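Proline dipeptidase (Streptococcus agalactiae, PDB 3OOO) probably acts as a manganese-dependent hydrolase of the peptidase M24B family, this chain being its N-terminal, creatinase/prolidase-type domain. Local coordinates at residues A[44-49]-A[111-116]; A[52-57]-A[88-93]. All blocks are in the same frame, centred on the assembly; numbering follows the deposited sequence.

Interaction 1. Residues A[44-49]-A[111-116]; sequences FLFVYE and QGLQTV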
# COMPACT_ATOMS: atom_id res chain seq x y z
N PHE A 44 6.17 9.42 8.67
CA PHE A 44 5.10 8.93 9.54
C PHE A 44 4.84 9.94 10.63
O PHE A 44 5.78 10.50 11.20
CB PHE A 44 5.47 7.60 10.20
CG PHE A 44 5.72 6.48 9.23
CD1 PHE A 44 4.66 5.90 8.51
CD2 PHE A 44 7.00 5.99 9.04
CE1 PHE A 44 4.90 4.86 7.61
CE2 PHE A 44 7.25 4.96 8.14
CZ PHE A 44 6.19 4.39 7.43
N LEU A 45 3.56 10.13 10.95
CA LEU A 45 3.17 10.89 12.13
C LEU A 45 2.66 9.90 13.16
O LEU A 45 1.65 9.24 12.95
CB LEU A 45 2.08 11.90 11.77
CG LEU A 45 1.50 12.75 12.91
CD1 LEU A 45 2.55 13.67 13.52
CD2 LEU A 45 0.31 13.56 12.40
N PHE A 46 3.39 9.81 14.27
CA PHE A 46 3.06 8.88 15.34
C PHE A 46 2.25 9.60 16.41
O PHE A 46 2.74 10.52 17.05
CB PHE A 46 4.33 8.28 15.96
CG PHE A 46 5.17 7.50 14.98
CD1 PHE A 46 4.83 6.18 14.65
CD2 PHE A 46 6.29 8.07 14.38
CE1 PHE A 46 5.59 5.45 13.74
CE2 PHE A 46 7.06 7.34 13.47
CZ PHE A 46 6.71 6.03 13.15
N VAL A 47 1.01 9.16 16.58
CA VAL A 47 0.09 9.76 17.54
C VAL A 47 -0.14 8.76 18.67
O VAL A 47 -0.85 7.77 18.50
CB VAL A 47 -1.24 10.18 16.88
CG1 VAL A 47 -2.20 10.79 17.91
CG2 VAL A 47 -0.97 11.17 15.74
N TYR A 48 0.51 9.01 19.80
CA TYR A 48 0.37 8.18 20.98
C TYR A 48 -0.84 8.60 21.79
O TYR A 48 -1.29 9.74 21.69
CB TYR A 48 1.61 8.30 21.87
CG TYR A 48 2.81 7.52 21.40
CD1 TYR A 48 2.93 6.16 21.65
CD2 TYR A 48 3.86 8.17 20.74
CE1 TYR A 48 4.06 5.44 21.24
CE2 TYR A 48 4.98 7.47 20.32
CZ TYR A 48 5.07 6.11 20.57
OH TYR A 48 6.19 5.43 20.15
N GLU A 49 -1.34 7.68 22.60
CA GLU A 49 -2.49 7.92 23.47
C GLU A 49 -2.16 8.85 24.65
O GLU A 49 -3.06 9.44 25.23
CB GLU A 49 -3.00 6.58 24.01
CG GLU A 49 -1.95 5.82 24.84
CD GLU A 49 -2.39 4.46 25.35
OE1 GLU A 49 -3.60 4.12 25.28
OE2 GLU A 49 -1.52 3.71 25.84
N GLN A 111 5.07 -3.46 5.99
CA GLN A 111 5.97 -4.49 6.48
C GLN A 111 7.12 -3.88 7.28
O GLN A 111 7.54 -4.44 8.29
CB GLN A 111 6.43 -5.42 5.35
CG GLN A 111 5.25 -6.22 4.80
CD GLN A 111 5.63 -7.35 3.87
OE1 GLN A 111 6.71 -7.37 3.30
NE2 GLN A 111 4.71 -8.30 3.72
N GLY A 112 7.59 -2.70 6.86
CA GLY A 112 8.57 -1.96 7.65
C GLY A 112 8.07 -1.64 9.05
O GLY A 112 8.76 -1.88 10.03
N LEU A 113 6.85 -1.11 9.14
CA LEU A 113 6.27 -0.79 10.45
C LEU A 113 6.12 -2.02 11.33
O LEU A 113 6.28 -1.94 12.55
CB LEU A 113 4.93 -0.08 10.29
CG LEU A 113 4.97 1.36 9.74
CD1 LEU A 113 3.58 1.88 9.46
CD2 LEU A 113 5.69 2.29 10.72
N GLN A 114 5.82 -3.16 10.71
CA GLN A 114 5.70 -4.42 11.45
C GLN A 114 7.01 -4.89 12.08
O GLN A 114 6.98 -5.62 13.07
CB GLN A 114 5.09 -5.51 10.57
CG GLN A 114 3.62 -5.28 10.26
CD GLN A 114 3.04 -6.34 9.35
OE1 GLN A 114 3.33 -6.38 8.15
NE2 GLN A 114 2.19 -7.20 9.91
N THR A 115 8.15 -4.46 11.53
CA THR A 115 9.45 -4.78 12.13
C THR A 115 9.71 -3.94 13.39
O THR A 115 10.56 -4.30 14.21
CB THR A 115 10.65 -4.60 11.16
OG1 THR A 115 10.88 -3.20 10.89
CG2 THR A 115 10.41 -5.36 9.85
N VAL A 116 8.98 -2.84 13.51
CA VAL A 116 9.14 -1.89 14.61
C VAL A 116 8.15 -2.17 15.74
O VAL A 116 8.52 -2.15 16.92
CB VAL A 116 8.99 -0.43 14.12
CG1 VAL A 116 9.00 0.56 15.29
CG2 VAL A 116 10.10 -0.09 13.13
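Leu113 sets its branched tip over the ring of Phe44, joining helix 107-116 to strand 44-48 in the alpha/beta fold of the creatinase/prolidase N-terminal domain, where helices pack on a mixed sheet. The two backbones stay well apart, with 9.8 Å between Phe44 CA and Leu113 CA, so side chains alone bridge the gap. Starting from the helix, Leu113 CB is still remote, 5.5 Å from Phe44 CZ. With CG anti to the carbonyl carbon (chi1 -70°), the chain then reaches toward the sheet, and CG itself arrives 4.0 Å from Phe44 CZ. Beyond it the branches part. CD1 lies above the rim, on the same face, 3.7 Å from Phe44 CE1. CD2 sits over the centre of the same ring as a CH-pi contact: it is 4.0 Å from the Phe44 centroid, and the line to it lies 11° off the ring normal. This one methyl has a second, looser neighbour, since Phe46 CE1 lies 4.4 Å away and Leu113 CD2 is near the plane of the Phe46 ring. One carbon is thus met by the face of one phenylalanine and the edge of the next along that side of the strand. All three residues are buried; Ile86 of helix 82-89 and Val21 of strand 19-22 also pack against both phenylalanines. Close by in the backbone, Gly112 O takes two bonds: Thr115 OG1 donates to it at 2.6 Å, lying in the carbonyl plane at a lone pair (C=O...OG1 angle 144°), and Thr115 N is the other donor.

Interaction 2. Residues A[52-57]-A[88-93]; sequences DPILFV and SNLPSF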
# COMPACT_ATOMS: atom_id res chain seq x y z
N ASP A 52 2.58 13.97 23.40
CA ASP A 52 2.53 14.73 22.16
C ASP A 52 2.92 13.85 20.97
O ASP A 52 3.69 12.90 21.13
CB ASP A 52 3.45 15.95 22.22
CG ASP A 52 2.78 17.13 22.88
OD1 ASP A 52 1.89 17.74 22.25
OD2 ASP A 52 3.16 17.45 24.03
N PRO A 53 2.38 14.16 19.78
CA PRO A 53 2.74 13.41 18.57
C PRO A 53 4.22 13.54 18.25
O PRO A 53 4.88 14.46 18.73
CB PRO A 53 1.92 14.08 17.46
CG PRO A 53 0.87 14.84 18.14
CD PRO A 53 1.38 15.21 19.49
N ILE A 54 4.72 12.63 17.43
CA ILE A 54 6.09 12.68 16.95
C ILE A 54 6.08 12.49 15.44
O ILE A 54 5.48 11.55 14.93
CB ILE A 54 6.97 11.59 17.62
CG1 ILE A 54 6.95 11.77 19.14
CG2 ILE A 54 8.41 11.65 17.08
CD1 ILE A 54 7.71 10.72 19.91
N LEU A 55 6.74 13.41 14.73
CA LEU A 55 6.80 13.36 13.27
C LEU A 55 8.17 12.88 12.80
O LEU A 55 9.20 13.39 13.24
CB LEU A 55 6.45 14.74 12.70
CG LEU A 55 6.57 14.97 11.19
CD1 LEU A 55 5.69 14.03 10.40
CD2 LEU A 55 6.22 16.39 10.86
N PHE A 56 8.17 11.88 11.92
CA PHE A 56 9.39 11.33 11.33
C PHE A 56 9.38 11.67 9.85
O PHE A 56 8.41 11.37 9.17
CB PHE A 56 9.42 9.81 11.53
CG PHE A 56 10.62 9.12 10.93
CD1 PHE A 56 11.90 9.38 11.41
CD2 PHE A 56 10.47 8.17 9.92
CE1 PHE A 56 13.01 8.73 10.87
CE2 PHE A 56 11.58 7.52 9.38
CZ PHE A 56 12.85 7.79 9.86
N VAL A 57 10.46 12.27 9.35
CA VAL A 57 10.54 12.67 7.94
C VAL A 57 11.93 12.40 7.38
O VAL A 57 12.86 12.15 8.14
CB VAL A 57 10.21 14.19 7.74
CG1 VAL A 57 8.74 14.46 7.97
CG2 VAL A 57 11.09 15.07 8.63
N SER A 88 14.97 3.10 17.36
CA SER A 88 15.92 3.63 18.33
C SER A 88 15.50 4.97 18.91
O SER A 88 16.04 5.42 19.93
CB SER A 88 17.32 3.75 17.71
OG SER A 88 17.80 2.49 17.28
N ASN A 89 14.54 5.63 18.27
CA ASN A 89 14.14 6.97 18.70
C ASN A 89 12.77 7.14 19.31
O ASN A 89 12.59 8.00 20.18
CB ASN A 89 14.35 7.97 17.57
CG ASN A 89 15.80 8.30 17.37
OD1 ASN A 89 16.34 9.19 18.03
ND2 ASN A 89 16.47 7.57 16.48
N LEU A 90 11.79 6.36 18.88
CA LEU A 90 10.47 6.42 19.52
C LEU A 90 10.56 5.99 20.99
O LEU A 90 11.37 5.12 21.32
CB LEU A 90 9.43 5.60 18.75
CG LEU A 90 9.02 6.15 17.38
CD1 LEU A 90 7.87 5.30 16.85
CD2 LEU A 90 8.63 7.63 17.41
N PRO A 91 9.76 6.63 21.86
CA PRO A 91 9.87 6.39 23.30
C PRO A 91 9.18 5.13 23.80
O PRO A 91 9.50 4.66 24.90
CB PRO A 91 9.20 7.63 23.90
CG PRO A 91 8.18 8.01 22.88
CD PRO A 91 8.83 7.73 21.56
N SER A 92 8.25 4.58 23.03
CA SER A 92 7.46 3.43 23.48
C SER A 92 7.07 2.49 22.35
O SER A 92 6.70 2.93 21.26
CB SER A 92 6.21 3.89 24.24
OG SER A 92 5.42 2.77 24.62
N PHE A 93 7.14 1.19 22.64
CA PHE A 93 6.74 0.15 21.69
C PHE A 93 5.83 -0.89 22.34
O PHE A 93 5.44 -1.87 21.69
CB PHE A 93 7.97 -0.52 21.07
CG PHE A 93 8.92 0.44 20.43
CD1 PHE A 93 8.70 0.89 19.14
CD2 PHE A 93 10.01 0.92 21.14
CE1 PHE A 93 9.57 1.79 18.55
CE2 PHE A 93 10.88 1.83 20.56
CZ PHE A 93 10.66 2.26 19.26
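Ile54, on strand 54-58, meets Leu90 and Pro91 of the loop that follows helix 82-89, and its two arms divide the work. The inner arm is CG2, which lies 4.0 Å from Leu90 CD2; the two side chains run past one another, pointing opposite ways, and meet flank to flank. Leu90 CD2 also stands 4.1 Å from Ile54 CD1, which places it beside both arms. The outer arm is extended (chi2 177°) and brings CD1 head-on to the proline, 3.6 Å from Pro91 CD and 4.0 Å from Pro91 CG. Ile54 and Leu90 are buried, and Phe74 of strand 73-76 packs against both, so this half is enclosed on the sheet, although its distances are the longer ones. Pro91, by contrast, is exposed: although it makes the shortest contact, its ring lies at the margin, with Tyr48 and Arg51 beside it. The CA atoms of Ile54 and Leu90 are 8.1 Å apart, and no hydrogen bond links the segments. Everything that touches is aliphatic, which implies that the loop is held to this strand by dispersion and the burial of apolar surface rather than by directional bonds.

Strands 44-48 and 54-58 are antiparallel neighbours in one sheet, joined by backbone hydrogen bonds, as from Phe46 N to Ile54 O, 2.8 Å, and both contacts cover the same face of it. Interaction 1 is wholly interior and brings an aromatic face and edge against a helix; interaction 2 is aliphatic and runs from the interior to the surface through Pro91. Their centres lie about 8 Å apart. A polar tie between them comes from Tyr48 OH, 2.8 Å from Ser92 O in a probable hydrogen bond, while Val116 CG1 packs 3.5 Å from Phe93 CE1, so segment 88-93 touches both partners of interaction 1.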